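Local coordinates for intracellular exo-alpha-(1->5)-L-arabinofuranosidase (Bifidobacterium longum, PDB 2Y2W), which hydrolyses terminal alpha-(1->5)-arabinofuranosyl bonds in branched and debranched arabinans, and is also active on wheat arabinoxylan, at residues D[424-429]-D[527-532]. Numbering follows the deposited sequence.
Sequences PAWRQT and NTAEAP
Trp426 lays its indole against the turn 527-532, which is closed at its base by the backbone bond from Thr528 N to Ala531 O. With CG of Trp426 between the backbone N and the carbonyl carbon (chi1 53°), the indole leaves the strand on the side of this turn. The Thr528-Ala529 peptide covers one ring face, with Thr528 O 4.2 Å above the plane over the ring centre and Ala529 N nearer the rim. At the far end of the indole, CH2 comes within 3.2 Å of Asn527 O, while Trp426 CB packs on Pro532 CB at 3.7 Å. An alanine in place of Trp426 would keep this CB contact but would probably open a gap under the Thr528-Ala529 peptide. Arg427 O lies 3.6 Å from Asn527 ND2, a close approach rather than a bond; the Arg427 guanidinium forms a salt bridge with Glu102 through NE. Thr429 rests CG2 on Asn527 ND2 at 3.6 Å, and Asn527 OD1 accepts from Val535 N. The loop between strands 512-518 and 538-539 of the mixed sheet thus packs on the small antiparallel sheet 417-419/425-427, whose Ala425 and Arg427 touch helix 94-103.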
loop_
_atom_site.group_PDB
_atom_site.type_symbol
_atom_site.label_atom_id
_atom_site.label_comp_id
_atom_site.label_asym_id
_atom_site.label_seq_id
_atom_site.Cartn_x
_atom_site.Cartn_y
_atom_site.Cartn_z
ATOM N N PRO D 424 -10.848 -43.508 13.291
ATOM C CA PRO D 424 -9.760 -43.414 14.256
ATOM C C PRO D 424 -8.710 -42.358 13.912
ATOM O O PRO D 424 -8.652 -41.871 12.781
ATOM C CB PRO D 424 -9.132 -44.808 14.195
ATOM C CG PRO D 424 -9.343 -45.238 12.789
ATOM C CD PRO D 424 -10.648 -44.629 12.350
ATOM N N ALA D 425 -7.904 -42.008 14.909
ATOM C CA ALA D 425 -6.703 -41.215 14.707
ATOM C C ALA D 425 -5.514 -42.077 15.104
ATOM O O ALA D 425 -5.573 -42.808 16.098
ATOM C CB ALA D 425 -6.752 -39.952 15.533
ATOM N N TRP D 426 -4.441 -42.004 14.323
ATOM C CA TRP D 426 -3.281 -42.865 14.543
ATOM C C TRP D 426 -1.953 -42.129 14.387
ATOM O O TRP D 426 -1.893 -41.046 13.794
ATOM C CB TRP D 426 -3.336 -44.100 13.634
ATOM C CG TRP D 426 -3.513 -43.800 12.166
ATOM C CD1 TRP D 426 -4.695 -43.626 11.505
ATOM C CD2 TRP D 426 -2.481 -43.663 11.181
ATOM N NE1 TRP D 426 -4.463 -43.377 10.174
ATOM C CE2 TRP D 426 -3.113 -43.398 9.948
ATOM C CE3 TRP D 426 -1.083 -43.737 11.222
ATOM C CZ2 TRP D 426 -2.396 -43.207 8.761
ATOM C CZ3 TRP D 426 -0.369 -43.544 10.042
ATOM C CH2 TRP D 426 -1.030 -43.280 8.829
ATOM N N ARG D 427 -0.897 -42.730 14.932
ATOM C CA ARG D 427 0.438 -42.144 14.930
ATOM C C ARG D 427 1.214 -42.583 13.699
ATOM O O ARG D 427 1.248 -43.769 13.368
ATOM C CB ARG D 427 1.210 -42.565 16.182
ATOM C CG ARG D 427 0.508 -42.279 17.498
ATOM C CD ARG D 427 1.028 -43.198 18.595
ATOM N NE ARG D 427 0.258 -43.072 19.831
ATOM C CZ ARG D 427 -0.882 -43.712 20.083
ATOM N NH1 ARG D 427 -1.411 -44.534 19.183
ATOM N NH2 ARG D 427 -1.499 -43.524 21.241
ATOM N N GLN D 428 1.834 -41.620 13.025
ATOM C CA GLN D 428 2.748 -41.915 11.932
ATOM C C GLN D 428 4.109 -42.240 12.522
ATOM O O GLN D 428 4.316 -42.090 13.725
ATOM C CB GLN D 428 2.851 -40.735 10.963
ATOM C CG GLN D 428 1.575 -40.460 10.197
ATOM C CD GLN D 428 1.821 -40.215 8.723
ATOM O OE1 GLN D 428 2.372 -41.067 8.027
ATOM N NE2 GLN D 428 1.400 -39.057 8.237
ATOM N N THR D 429 5.036 -42.680 11.678
ATOM C CA THR D 429 6.381 -43.032 12.128
ATOM C C THR D 429 7.116 -41.830 12.718
ATOM O O THR D 429 7.937 -41.987 13.621
ATOM C CB THR D 429 7.225 -43.653 10.993
ATOM O OG1 THR D 429 7.427 -42.687 9.953
ATOM C CG2 THR D 429 6.531 -44.880 10.414
ATOM N N ASN D 527 3.448 -46.891 8.332
ATOM C CA ASN D 527 2.182 -47.012 9.050
ATOM C C ASN D 527 1.033 -46.499 8.189
ATOM O O ASN D 527 1.100 -45.391 7.656
ATOM C CB ASN D 527 2.231 -46.238 10.372
ATOM C CG ASN D 527 3.105 -46.909 11.415
ATOM O OD1 ASN D 527 3.212 -48.134 11.461
ATOM N ND2 ASN D 527 3.723 -46.104 12.271
ATOM N N THR D 528 -0.009 -47.311 8.047
ATOM C CA THR D 528 -1.163 -46.960 7.216
ATOM C C THR D 528 -2.455 -47.001 8.029
ATOM O O THR D 528 -2.474 -47.522 9.140
ATOM C CB THR D 528 -1.293 -47.895 5.992
ATOM O OG1 THR D 528 -1.387 -49.257 6.432
ATOM C CG2 THR D 528 -0.096 -47.743 5.058
ATOM N N ALA D 529 -3.532 -46.452 7.469
ATOM C CA ALA D 529 -4.841 -46.458 8.127
ATOM C C ALA D 529 -5.313 -47.875 8.453
ATOM O O ALA D 529 -6.049 -48.085 9.418
ATOM C CB ALA D 529 -5.870 -45.743 7.266
ATOM N N GLU D 530 -4.875 -48.837 7.644
ATOM C CA GLU D 530 -5.249 -50.237 7.811
ATOM C C GLU D 530 -4.422 -50.910 8.913
ATOM O O GLU D 530 -4.979 -51.531 9.820
ATOM C CB GLU D 530 -5.120 -50.995 6.481
ATOM C CG GLU D 530 -5.714 -50.270 5.258
ATOM C CD GLU D 530 -7.238 -50.343 5.172
ATOM O OE1 GLU D 530 -7.927 -49.953 6.141
ATOM O OE2 GLU D 530 -7.751 -50.787 4.120
ATOM N N ALA D 531 -3.098 -50.782 8.824
ATOM C CA ALA D 531 -2.187 -51.293 9.850
ATOM C C ALA D 531 -1.372 -50.142 10.453
ATOM O O ALA D 531 -0.256 -49.864 10.005
ATOM C CB ALA D 531 -1.273 -52.370 9.271
ATOM N N PRO D 532 -1.931 -49.468 11.475
ATOM C CA PRO D 532 -1.365 -48.220 11.994
ATOM C C PRO D 532 -0.160 -48.374 12.924
ATOM O O PRO D 532 0.522 -47.385 13.204
ATOM C CB PRO D 532 -2.541 -47.599 12.750
ATOM C CG PRO D 532 -3.343 -48.760 13.210
ATOM C CD PRO D 532 -3.164 -49.852 12.190
#